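Local coordinates for protein DyP (Bjerkandera adusta, PDB 3VXJ) that binds heme b and, as a dye-decolorizing peroxidase, probably uses its iron to oxidise dyes and phenolic compounds with hydrogen peroxide, at residues Glu165-Phe169 and Gln225-Phe230; Pro392-Gln396 and Leu418-Pro422; Glu229-Tyr233 and Phe414-Phe419. All blocks are in the same frame, centred on the assembly; numbering follows the deposited sequence.

Interaction 1: residues Glu165-Phe169 and Gln225-Phe230; sequences EHFGF and QKVPEF. With HEM (protoporphyrin IX containing Fe), chain B.
A buried carboxylate, that of Glu165, ties its own turn together and reaches the other segment beside a heme methyl. Glu165-Gly168 is a type I beta turn. With chi1 and chi2 both p, Glu165 folds back so that OE2 accepts from Phe167 N and OE1 from Phe169 N (both 2.8 Å), while OE2 also accepts a hydrogen bond from Gln225 NE2 (2.8 Å); OE2 lies 3.3 Å from HEM CMB. Water 1 joins His166 N (2.8 Å) to Gln225 OE1 (2.7 Å). Phe167 (chi1 m) is sandwiched between Gln225 NE2, 3.3 Å from its CE2, and the Phe230 ring (chi1 t), with which it forms an offset stack, centroids 4.4 Å apart and planes at 27°. Val227 CG2 packs 3.9 Å from Phe167 CD1; their CA atoms are 5.7 Å apart. Phe169 CB approaches HEM CMA at 3.6 Å. This wall of the heme pocket sets the loop after strand 146-155 against the junction of strand 216-225 and helix 227-236, with Lys226 at its N-cap position.

Interaction 2: residues Pro392-Gln396 and Leu418-Pro422; sequences PIIGQ and LFVIP. With HEM (protoporphyrin IX containing Fe), chain B.
In the C-terminal ferredoxin-like half of this DyP-type peroxidase, the irregular loop Pro392-Gln396 packs beside the start, at Val420, of outer strand 420-430, forming a hydrophobic wall of the heme pocket. Ile394 and Val420 are in closest register, their CA atoms 6.3 Å apart. Apolar contacts centre on Val420 (chi1 t): its CG1 meets Ile394 CG2 at 3.7 Å and its CG2 meets Ile393 CG2 at 4.1 Å. Ile394, with chi1 and chi2 both p, also touches the axial ligand His308. Ile394 CG2 lies 3.7 Å from HEM CAB and Val420 CG1 3.7 Å from HEM CBB, so both line the same vinyl group. Polar links across the gap run through water. Water 3 donates to Pro392 O (2.9 Å) and Ile393 O (2.8 Å) and accepts from Phe419 N (2.9 Å); water 4 donates to Gln396 OE1 (2.9 Å) and Val420 O (2.7 Å). Gln396 NE2 donates to Asp103 and Leu101, while its OE1 sits 3.2 Å from Pro422 CG.

Interaction 3: residues Glu229-Tyr233 and Phe414-Phe419; sequences EFNAY and FTVPLF
An aromatic cluster of Phe230, Tyr233 and Phe419 fastens the first turns of helix 227-236 to the connection between strands 413-415 and 420-430. Glu229-Tyr233 is helical, with Tyr233 N hydrogen-bonded to Glu229 O at 2.9 Å; Phe414-Thr415 ends a strand, and Val416-Phe419 continues as an extended loop until Phe419 turns to phi/psi -105/-1. CA atoms are nearest for Phe230 and Phe419, 6.2 Å apart, and next for Tyr233 and Val416, 8.2 Å apart. Phe419 (chi1 m) points at the helix. Its ring face receives Phe230 CA in a CH-pi contact, 3.8 Å from the centroid and 11° off the normal, and the edge of the Phe230 ring in an offset edge-to-face pair (centroids 5.7 Å apart, planes at 86°). Tyr233 CB closes on Phe419 CZ at 3.5 Å. With chi1 t, Tyr233 reaches along the loop: its CE1 is 3.5 Å from Pro417 CD, while its OH lies 3.6 Å from both Val416 CG2 and Phe414 CB. Glu229 CB is 3.9 Å from Phe419 CE1, but its carboxylate turns away to Thr348. Strand 413-415 pairs with 401-403, Met260 of helix 249-261 lies against Phe230 and Val416, and Phe419 joins Lys226 through the backbone where strand 420-430 begins beside strand 216-225.

The three contacts meet around two phenylalanines: Phe230 belongs to interactions 1 and 3, Phe419 to interactions 2 and 3. The centres of the three contacts lie about 9 to 11 Å apart. Phe419 O accepts a probable hydrogen bond from Lys226 N (2.8 Å) and lies 3.6 Å from Phe167 CZ, bringing 165-169, 225-230 and 418-422 together. Interactions 1 and 2 both touch the heme, the first along methyls CMA and CMB, the second at a vinyl group; interaction 3 backs them from further out, its Phe419 side chain about 8 Å from the heme. Ile393 CD1, 4.3 Å from Phe230 CE1, joins interaction 2 to the helix. The iron carries water 2 at 2.0 Å, with His308 as its axial ligand.

Interaction 1: residues Glu165-Phe169 and Gln225-Phe230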
loop_
_atom_site.group_PDB
_atom_site.type_symbol
_atom_site.label_atom_id
_atom_site.label_comp_id
_atom_site.label_asym_id
_atom_site.label_seq_id
_atom_site.Cartn_x
_atom_site.Cartn_y
_atom_site.Cartn_z
ATOM N N GLU A 165 7.257 2.069 -8.973
ATOM C CA GLU A 165 7.063 0.631 -8.826
ATOM C C GLU A 165 7.456 -0.063 -10.154
ATOM O O GLU A 165 7.814 0.612 -11.128
ATOM C CB GLU A 165 5.637 0.325 -8.338
ATOM C CG GLU A 165 4.520 0.913 -9.191
ATOM C CD GLU A 165 4.413 0.215 -10.533
ATOM O OE1 GLU A 165 4.421 0.915 -11.566
ATOM O OE2 GLU A 165 4.377 -1.035 -10.537
ATOM N N HIS A 166 7.443 -1.391 -10.165
ATOM C CA HIS A 166 7.984 -2.166 -11.288
ATOM C C HIS A 166 7.302 -2.027 -12.656
ATOM O O HIS A 166 7.958 -2.269 -13.668
ATOM C CB HIS A 166 8.189 -3.626 -10.906
ATOM C CG HIS A 166 9.493 -3.863 -10.220
ATOM N ND1 HIS A 166 10.701 -3.748 -10.874
ATOM C CD2 HIS A 166 9.785 -4.160 -8.933
ATOM C CE1 HIS A 166 11.682 -3.988 -10.024
ATOM N NE2 HIS A 166 11.153 -4.233 -8.836
ATOM N N PHE A 167 6.031 -1.636 -12.711
ATOM C CA PHE A 167 5.421 -1.319 -14.006
ATOM C C PHE A 167 5.936 0.019 -14.557
ATOM O O PHE A 167 5.697 0.343 -15.722
ATOM C CB PHE A 167 3.892 -1.261 -13.931
ATOM C CG PHE A 167 3.218 -2.579 -13.605
ATOM C CD1 PHE A 167 3.629 -3.790 -14.173
ATOM C CD2 PHE A 167 2.136 -2.591 -12.734
ATOM C CE1 PHE A 167 2.978 -4.976 -13.857
ATOM C CE2 PHE A 167 1.474 -3.779 -12.417
ATOM C CZ PHE A 167 1.900 -4.977 -12.976
ATOM N N GLY A 168 6.634 0.792 -13.716
ATOM C CA GLY A 168 7.241 2.049 -14.132
ATOM C C GLY A 168 6.613 3.320 -13.578
ATOM O O GLY A 168 7.068 4.419 -13.917
ATOM N N PHE A 169 5.615 3.193 -12.705
ATOM C CA PHE A 169 4.846 4.361 -12.256
ATOM C C PHE A 169 5.283 4.886 -10.898
ATOM O O PHE A 169 5.453 4.109 -9.955
ATOM C CB PHE A 169 3.341 4.029 -12.232
ATOM C CG PHE A 169 2.761 3.755 -13.595
ATOM C CD1 PHE A 169 1.993 4.701 -14.245
ATOM C CD2 PHE A 169 3.022 2.545 -14.243
ATOM C CE1 PHE A 169 1.495 4.464 -15.524
ATOM C CE2 PHE A 169 2.514 2.291 -15.521
ATOM C CZ PHE A 169 1.763 3.263 -16.164
ATOM N N GLN A 225 4.515 -9.101 -9.558
ATOM C CA GLN A 225 4.092 -8.381 -10.763
ATOM C C GLN A 225 4.636 -9.009 -12.042
ATOM O O GLN A 225 5.784 -9.488 -12.086
ATOM C CB GLN A 225 4.493 -6.903 -10.680
ATOM C CG GLN A 225 3.653 -6.107 -9.659
ATOM C CD GLN A 225 4.189 -4.720 -9.379
ATOM O OE1 GLN A 225 4.799 -4.486 -8.345
ATOM N NE2 GLN A 225 3.947 -3.789 -10.291
ATOM N N LYS A 226 3.789 -9.001 -13.068
ATOM C CA LYS A 226 4.115 -9.533 -14.384
ATOM C C LYS A 226 4.377 -8.382 -15.350
ATOM O O LYS A 226 3.475 -7.919 -16.061
ATOM C CB LYS A 226 2.969 -10.413 -14.875
ATOM C CG LYS A 226 2.563 -11.524 -13.905
ATOM C CD LYS A 226 3.637 -12.569 -13.696
ATOM C CE LYS A 226 3.070 -13.804 -13.015
ATOM N NZ LYS A 226 4.108 -14.851 -12.819
ATOM N N VAL A 227 5.616 -7.899 -15.330
ATOM C CA VAL A 227 5.961 -6.652 -16.024
ATOM C C VAL A 227 6.061 -6.820 -17.550
ATOM O O VAL A 227 5.462 -6.029 -18.289
ATOM C CB VAL A 227 7.226 -5.993 -15.418
ATOM C CG1 VAL A 227 7.555 -4.698 -16.146
ATOM C CG2 VAL A 227 7.020 -5.736 -13.928
ATOM N N PRO A 228 6.797 -7.839 -18.036
ATOM C CA PRO A 228 6.790 -8.029 -19.495
ATOM C C PRO A 228 5.386 -8.234 -20.062
ATOM O O PRO A 228 5.084 -7.748 -21.155
ATOM C CB PRO A 228 7.623 -9.297 -19.679
ATOM C CG PRO A 228 8.537 -9.314 -18.515
ATOM C CD PRO A 228 7.695 -8.805 -17.372
ATOM N N GLU A 229 4.537 -8.935 -19.318
ATOM C CA GLU A 229 3.160 -9.177 -19.738
ATOM C C GLU A 229 2.351 -7.875 -19.795
ATOM O O GLU A 229 1.618 -7.640 -20.747
ATOM C CB GLU A 229 2.489 -10.195 -18.812
ATOM C CG GLU A 229 3.045 -11.622 -18.917
ATOM C CD GLU A 229 4.292 -11.883 -18.062
ATOM O OE1 GLU A 229 4.888 -10.951 -17.466
ATOM O OE2 GLU A 229 4.696 -13.063 -17.991
ATOM N N PHE A 230 2.493 -7.036 -18.771
ATOM C CA PHE A 230 1.853 -5.722 -18.748
ATOM C C PHE A 230 2.285 -4.884 -19.950
ATOM O O PHE A 230 1.455 -4.317 -20.668
ATOM C CB PHE A 230 2.203 -5.022 -17.430
ATOM C CG PHE A 230 1.765 -3.584 -17.359
ATOM C CD1 PHE A 230 0.451 -3.255 -17.048
ATOM C CD2 PHE A 230 2.673 -2.559 -17.589
ATOM C CE1 PHE A 230 0.055 -1.915 -16.969
ATOM C CE2 PHE A 230 2.285 -1.225 -17.507
ATOM C CZ PHE A 230 0.972 -0.905 -17.214
HETATM C CHA HEM B . -2.115 4.914 -5.724
HETATM C CHB HEM B . 0.433 1.362 -7.788
HETATM C CHC HEM B . -1.975 -1.934 -5.194
HETATM C CHD HEM B . -4.514 1.601 -3.089
HETATM C C1A HEM B . -1.242 4.239 -6.532
HETATM C C2A HEM B . -0.381 4.842 -7.525
HETATM C C3A HEM B . 0.317 3.849 -8.103
HETATM C C4A HEM B . -0.062 2.606 -7.470
HETATM C CMA HEM B . 1.372 3.971 -9.220
HETATM C CAA HEM B . -0.361 6.346 -7.875
HETATM C CBA HEM B . 0.597 7.199 -7.040
HETATM C CGA HEM B . 0.137 7.429 -5.619
HETATM O O1A HEM B . -0.839 8.172 -5.383
HETATM O O2A HEM B . 0.792 6.873 -4.694
HETATM C C1B HEM B . 0.018 0.156 -7.258
HETATM C C2B HEM B . 0.542 -1.146 -7.608
HETATM C C3B HEM B . -0.125 -2.064 -6.883
HETATM C C4B HEM B . -1.073 -1.353 -6.051
HETATM C CMB HEM B . 1.654 -1.378 -8.655
HETATM C CAB HEM B . 0.061 -3.596 -6.863
HETATM C CBB HEM B . 1.207 -4.177 -7.223
HETATM C C1C HEM B . -2.901 -1.264 -4.436
HETATM C C2C HEM B . -3.896 -1.877 -3.576
HETATM C C3C HEM B . -4.612 -0.897 -3.003
HETATM C C4C HEM B . -4.079 0.360 -3.483
HETATM C CMC HEM B . -4.050 -3.397 -3.379
HETATM C CAC HEM B . -5.784 -1.005 -1.993
HETATM C CBC HEM B . -6.700 -1.980 -2.078
HETATM C C1D HEM B . -4.050 2.803 -3.558
HETATM C C2D HEM B . -4.467 4.079 -3.033
HETATM C C3D HEM B . -3.739 5.098 -3.852
HETATM C C4D HEM B . -2.942 4.349 -4.791
HETATM C CMD HEM B . -5.455 4.395 -1.898
HETATM C CAD HEM B . -3.881 6.618 -3.683
HETATM C CBD HEM B . -5.144 7.044 -4.425
HETATM C CGD HEM B . -5.402 8.519 -4.281
HETATM O O1D HEM B . -5.601 9.184 -5.334
HETATM O O2D HEM B . -5.415 9.032 -3.140
HETATM N NA HEM B . -1.037 2.882 -6.545
HETATM N NB HEM B . -0.998 -0.002 -6.324
HETATM N NC HEM B . -3.072 0.100 -4.380
HETATM N ND HEM B . -3.121 2.992 -4.579
HETATM FE FE HEM B . -2.103 1.480 -5.509
HETATM O O HOH W 1 6.720 -2.734 -7.761
HETATM O O HOH W 2 -0.695 1.696 -4.117
#

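Interaction 2: residues Pro392-Gln396 and Leu418-Pro422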
loop_
_atom_site.group_PDB
_atom_site.type_symbol
_atom_site.label_atom_id
_atom_site.label_comp_id
_atom_site.label_asym_id
_atom_site.label_seq_id
_atom_site.Cartn_x
_atom_site.Cartn_y
_atom_site.Cartn_z
ATOM N N PRO A 392 -8.228 -2.369 -13.523
ATOM C CA PRO A 392 -7.304 -3.231 -14.274
ATOM C C PRO A 392 -6.013 -3.633 -13.563
ATOM O O PRO A 392 -5.432 -4.651 -13.942
ATOM C CB PRO A 392 -6.984 -2.406 -15.529
ATOM C CG PRO A 392 -7.255 -0.976 -15.118
ATOM C CD PRO A 392 -8.447 -1.077 -14.201
ATOM N N ILE A 393 -5.558 -2.864 -12.571
ATOM C CA ILE A 393 -4.314 -3.188 -11.884
ATOM C C ILE A 393 -4.525 -4.232 -10.787
ATOM O O ILE A 393 -3.864 -5.276 -10.802
ATOM C CB ILE A 393 -3.606 -1.912 -11.370
ATOM C CG1 ILE A 393 -3.405 -0.901 -12.523
ATOM C CG2 ILE A 393 -2.275 -2.239 -10.685
ATOM C CD1 ILE A 393 -2.749 -1.463 -13.802
ATOM N N ILE A 394 -5.437 -3.973 -9.847
ATOM C CA ILE A 394 -5.636 -4.913 -8.727
ATOM C C ILE A 394 -7.063 -5.437 -8.542
ATOM O O ILE A 394 -7.317 -6.185 -7.614
ATOM C CB ILE A 394 -5.010 -4.428 -7.366
ATOM C CG1 ILE A 394 -5.352 -2.974 -7.054
ATOM C CG2 ILE A 394 -3.491 -4.650 -7.362
ATOM C CD1 ILE A 394 -6.757 -2.773 -6.515
ATOM N N GLY A 395 -7.993 -5.078 -9.422
ATOM C CA GLY A 395 -9.342 -5.651 -9.350
ATOM C C GLY A 395 -9.309 -7.151 -9.600
ATOM O O GLY A 395 -8.596 -7.625 -10.491
ATOM N N GLN A 396 -10.078 -7.920 -8.834
ATOM C CA GLN A 396 -9.949 -9.385 -8.920
ATOM C C GLN A 396 -11.133 -10.194 -9.455
ATOM O O GLN A 396 -11.012 -11.400 -9.706
ATOM C CB GLN A 396 -9.381 -9.955 -7.624
ATOM C CG GLN A 396 -7.919 -9.565 -7.468
ATOM C CD GLN A 396 -7.209 -10.360 -6.416
ATOM O OE1 GLN A 396 -6.208 -11.020 -6.699
ATOM N NE2 GLN A 396 -7.709 -10.306 -5.189
ATOM N N LEU A 418 -4.631 -10.598 -15.453
ATOM C CA LEU A 418 -4.146 -10.162 -14.147
ATOM C C LEU A 418 -2.618 -10.089 -14.156
ATOM O O LEU A 418 -1.942 -11.084 -14.429
ATOM C CB LEU A 418 -4.648 -11.090 -13.037
ATOM C CG LEU A 418 -4.415 -10.656 -11.579
ATOM C CD1 LEU A 418 -5.004 -9.287 -11.229
ATOM C CD2 LEU A 418 -4.940 -11.722 -10.611
ATOM N N PHE A 419 -2.080 -8.903 -13.878
ATOM C CA PHE A 419 -0.632 -8.690 -13.864
ATOM C C PHE A 419 -0.066 -8.579 -12.448
ATOM O O PHE A 419 1.148 -8.398 -12.267
ATOM C CB PHE A 419 -0.260 -7.425 -14.641
ATOM C CG PHE A 419 -0.778 -7.389 -16.045
ATOM C CD1 PHE A 419 -0.371 -8.339 -16.975
ATOM C CD2 PHE A 419 -1.642 -6.384 -16.444
ATOM C CE1 PHE A 419 -0.847 -8.299 -18.292
ATOM C CE2 PHE A 419 -2.125 -6.335 -17.760
ATOM C CZ PHE A 419 -1.726 -7.292 -18.674
ATOM N N VAL A 420 -0.953 -8.670 -11.461
ATOM C CA VAL A 420 -0.601 -8.531 -10.054
ATOM C C VAL A 420 -1.147 -9.755 -9.333
ATOM O O VAL A 420 -2.356 -9.966 -9.285
ATOM C CB VAL A 420 -1.197 -7.243 -9.434
ATOM C CG1 VAL A 420 -0.887 -7.177 -7.945
ATOM C CG2 VAL A 420 -0.656 -5.995 -10.148
ATOM N N ILE A 421 -0.252 -10.572 -8.790
ATOM C CA ILE A 421 -0.626 -11.853 -8.212
ATOM C C ILE A 421 -0.391 -11.827 -6.702
ATOM O O ILE A 421 0.754 -11.695 -6.266
ATOM C CB ILE A 421 0.223 -12.998 -8.810
ATOM C CG1 ILE A 421 0.226 -12.954 -10.349
ATOM C CG2 ILE A 421 -0.248 -14.356 -8.292
ATOM C CD1 ILE A 421 -1.124 -13.213 -11.012
ATOM N N PRO A 422 -1.462 -11.931 -5.894
ATOM C CA PRO A 422 -1.245 -12.022 -4.446
ATOM C C PRO A 422 -0.608 -13.357 -4.070
ATOM O O PRO A 422 -1.125 -14.426 -4.424
ATOM C CB PRO A 422 -2.668 -11.905 -3.866
ATOM C CG PRO A 422 -3.504 -11.306 -4.984
ATOM C CD PRO A 422 -2.897 -11.863 -6.240
HETATM C CHA HEM B . -2.115 4.914 -5.724
HETATM C CHB HEM B . 0.433 1.362 -7.788
HETATM C CHC HEM B . -1.975 -1.934 -5.194
HETATM C CHD HEM B . -4.514 1.601 -3.089
HETATM C C1A HEM B . -1.242 4.239 -6.532
HETATM C C2A HEM B . -0.381 4.842 -7.525
HETATM C C3A HEM B . 0.317 3.849 -8.103
HETATM C C4A HEM B . -0.062 2.606 -7.470
HETATM C CMA HEM B . 1.372 3.971 -9.220
HETATM C CAA HEM B . -0.361 6.346 -7.875
HETATM C CBA HEM B . 0.597 7.199 -7.040
HETATM C CGA HEM B . 0.137 7.429 -5.619
HETATM O O1A HEM B . -0.839 8.172 -5.383
HETATM O O2A HEM B . 0.792 6.873 -4.694
HETATM C C1B HEM B . 0.018 0.156 -7.258
HETATM C C2B HEM B . 0.542 -1.146 -7.608
HETATM C C3B HEM B . -0.125 -2.064 -6.883
HETATM C C4B HEM B . -1.073 -1.353 -6.051
HETATM C CMB HEM B . 1.654 -1.378 -8.655
HETATM C CAB HEM B . 0.061 -3.596 -6.863
HETATM C CBB HEM B . 1.207 -4.177 -7.223
HETATM C C1C HEM B . -2.901 -1.264 -4.436
HETATM C C2C HEM B . -3.896 -1.877 -3.576
HETATM C C3C HEM B . -4.612 -0.897 -3.003
HETATM C C4C HEM B . -4.079 0.360 -3.483
HETATM C CMC HEM B . -4.050 -3.397 -3.379
HETATM C CAC HEM B . -5.784 -1.005 -1.993
HETATM C CBC HEM B . -6.700 -1.980 -2.078
HETATM C C1D HEM B . -4.050 2.803 -3.558
HETATM C C2D HEM B . -4.467 4.079 -3.033
HETATM C C3D HEM B . -3.739 5.098 -3.852
HETATM C C4D HEM B . -2.942 4.349 -4.791
HETATM C CMD HEM B . -5.455 4.395 -1.898
HETATM C CAD HEM B . -3.881 6.618 -3.683
HETATM C CBD HEM B . -5.144 7.044 -4.425
HETATM C CGD HEM B . -5.402 8.519 -4.281
HETATM O O1D HEM B . -5.601 9.184 -5.334
HETATM O O2D HEM B . -5.415 9.032 -3.140
HETATM N NA HEM B . -1.037 2.882 -6.545
HETATM N NB HEM B . -0.998 -0.002 -6.324
HETATM N NC HEM B . -3.072 0.100 -4.380
HETATM N ND HEM B . -3.121 2.992 -4.579
HETATM FE FE HEM B . -2.103 1.480 -5.509
HETATM O O HOH W 3 -3.218 -6.352 -13.294
HETATM O O HOH W 4 -4.335 -8.983 -7.697
HETATM O O HOH W 2 -0.695 1.696 -4.117
#

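Interaction 3: residues Glu229-Tyr233 and Phe414-Phe419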
loop_
_atom_site.group_PDB
_atom_site.type_symbol
_atom_site.label_atom_id
_atom_site.label_comp_id
_atom_site.label_asym_id
_atom_site.label_seq_id
_atom_site.Cartn_x
_atom_site.Cartn_y
_atom_site.Cartn_z
ATOM N N GLU A 229 4.537 -8.935 -19.318
ATOM C CA GLU A 229 3.160 -9.177 -19.738
ATOM C C GLU A 229 2.351 -7.875 -19.795
ATOM O O GLU A 229 1.618 -7.640 -20.747
ATOM C CB GLU A 229 2.489 -10.195 -18.812
ATOM C CG GLU A 229 3.045 -11.622 -18.917
ATOM C CD GLU A 229 4.292 -11.883 -18.062
ATOM O OE1 GLU A 229 4.888 -10.951 -17.466
ATOM O OE2 GLU A 229 4.696 -13.063 -17.991
ATOM N N PHE A 230 2.493 -7.036 -18.771
ATOM C CA PHE A 230 1.853 -5.722 -18.748
ATOM C C PHE A 230 2.285 -4.884 -19.950
ATOM O O PHE A 230 1.455 -4.317 -20.668
ATOM C CB PHE A 230 2.203 -5.022 -17.430
ATOM C CG PHE A 230 1.765 -3.584 -17.359
ATOM C CD1 PHE A 230 0.451 -3.255 -17.048
ATOM C CD2 PHE A 230 2.673 -2.559 -17.589
ATOM C CE1 PHE A 230 0.055 -1.915 -16.969
ATOM C CE2 PHE A 230 2.285 -1.225 -17.507
ATOM C CZ PHE A 230 0.972 -0.905 -17.214
ATOM N N ASN A 231 3.597 -4.805 -20.162
ATOM C CA ASN A 231 4.151 -4.034 -21.267
ATOM C C ASN A 231 3.617 -4.540 -22.609
ATOM O O ASN A 231 3.144 -3.756 -23.438
ATOM C CB ASN A 231 5.681 -4.122 -21.240
ATOM C CG ASN A 231 6.340 -3.249 -22.289
ATOM O OD1 ASN A 231 6.280 -2.022 -22.211
ATOM N ND2 ASN A 231 6.990 -3.880 -23.266
ATOM N N ALA A 232 3.668 -5.853 -22.818
ATOM C CA ALA A 232 3.177 -6.452 -24.058
ATOM C C ALA A 232 1.691 -6.192 -24.264
ATOM O O ALA A 232 1.266 -5.919 -25.390
ATOM C CB ALA A 232 3.479 -7.947 -24.080
ATOM N N TYR A 233 0.908 -6.261 -23.184
ATOM C CA TYR A 233 -0.519 -5.974 -23.260
ATOM C C TYR A 233 -0.781 -4.539 -23.717
ATOM O O TYR A 233 -1.657 -4.305 -24.547
ATOM C CB TYR A 233 -1.223 -6.228 -21.919
ATOM C CG TYR A 233 -2.710 -5.968 -22.000
ATOM C CD1 TYR A 233 -3.581 -6.937 -22.495
ATOM C CD2 TYR A 233 -3.245 -4.740 -21.610
ATOM C CE1 TYR A 233 -4.954 -6.690 -22.587
ATOM C CE2 TYR A 233 -4.608 -4.488 -21.703
ATOM C CZ TYR A 233 -5.457 -5.461 -22.188
ATOM O OH TYR A 233 -6.806 -5.197 -22.275
ATOM N N PHE A 414 -12.200 -3.550 -22.343
ATOM C CA PHE A 414 -10.929 -4.245 -22.348
ATOM C C PHE A 414 -11.014 -5.362 -21.311
ATOM O O PHE A 414 -11.403 -5.115 -20.166
ATOM C CB PHE A 414 -9.792 -3.269 -21.998
ATOM C CG PHE A 414 -9.521 -2.224 -23.057
ATOM C CD1 PHE A 414 -8.338 -2.256 -23.794
ATOM C CD2 PHE A 414 -10.432 -1.193 -23.299
ATOM C CE1 PHE A 414 -8.072 -1.293 -24.763
ATOM C CE2 PHE A 414 -10.181 -0.230 -24.283
ATOM C CZ PHE A 414 -8.997 -0.280 -25.009
ATOM N N THR A 415 -10.677 -6.584 -21.710
ATOM C CA THR A 415 -10.562 -7.685 -20.757
ATOM C C THR A 415 -9.076 -7.886 -20.481
ATOM O O THR A 415 -8.301 -8.277 -21.355
ATOM C CB THR A 415 -11.260 -8.967 -21.253
ATOM O OG1 THR A 415 -12.659 -8.701 -21.431
ATOM C CG2 THR A 415 -11.104 -10.099 -20.236
ATOM N N VAL A 416 -8.686 -7.585 -19.252
ATOM C CA VAL A 416 -7.283 -7.381 -18.921
ATOM C C VAL A 416 -6.756 -8.593 -18.145
ATOM O O VAL A 416 -7.318 -8.955 -17.113
ATOM C CB VAL A 416 -7.122 -6.078 -18.101
ATOM C CG1 VAL A 416 -5.656 -5.801 -17.806
ATOM C CG2 VAL A 416 -7.747 -4.892 -18.845
ATOM N N PRO A 417 -5.682 -9.238 -18.643
ATOM C CA PRO A 417 -5.062 -10.303 -17.843
ATOM C C PRO A 417 -4.620 -9.759 -16.486
ATOM O O PRO A 417 -4.259 -8.584 -16.385
ATOM C CB PRO A 417 -3.822 -10.683 -18.661
ATOM C CG PRO A 417 -4.115 -10.251 -20.046
ATOM C CD PRO A 417 -4.964 -9.016 -19.910
ATOM N N LEU A 418 -4.631 -10.598 -15.453
ATOM C CA LEU A 418 -4.146 -10.162 -14.147
ATOM C C LEU A 418 -2.618 -10.089 -14.156
ATOM O O LEU A 418 -1.942 -11.084 -14.429
ATOM C CB LEU A 418 -4.648 -11.090 -13.037
ATOM C CG LEU A 418 -4.415 -10.656 -11.579
ATOM C CD1 LEU A 418 -5.004 -9.287 -11.229
ATOM C CD2 LEU A 418 -4.940 -11.722 -10.611
ATOM N N PHE A 419 -2.080 -8.903 -13.878
ATOM C CA PHE A 419 -0.632 -8.690 -13.864
ATOM C C PHE A 419 -0.066 -8.579 -12.448
ATOM O O PHE A 419 1.148 -8.398 -12.267
ATOM C CB PHE A 419 -0.260 -7.425 -14.641
ATOM C CG PHE A 419 -0.778 -7.389 -16.045
ATOM C CD1 PHE A 419 -0.371 -8.339 -16.975
ATOM C CD2 PHE A 419 -1.642 -6.384 -16.444
ATOM C CE1 PHE A 419 -0.847 -8.299 -18.292
ATOM C CE2 PHE A 419 -2.125 -6.335 -17.760
ATOM C CZ PHE A 419 -1.726 -7.292 -18.674
#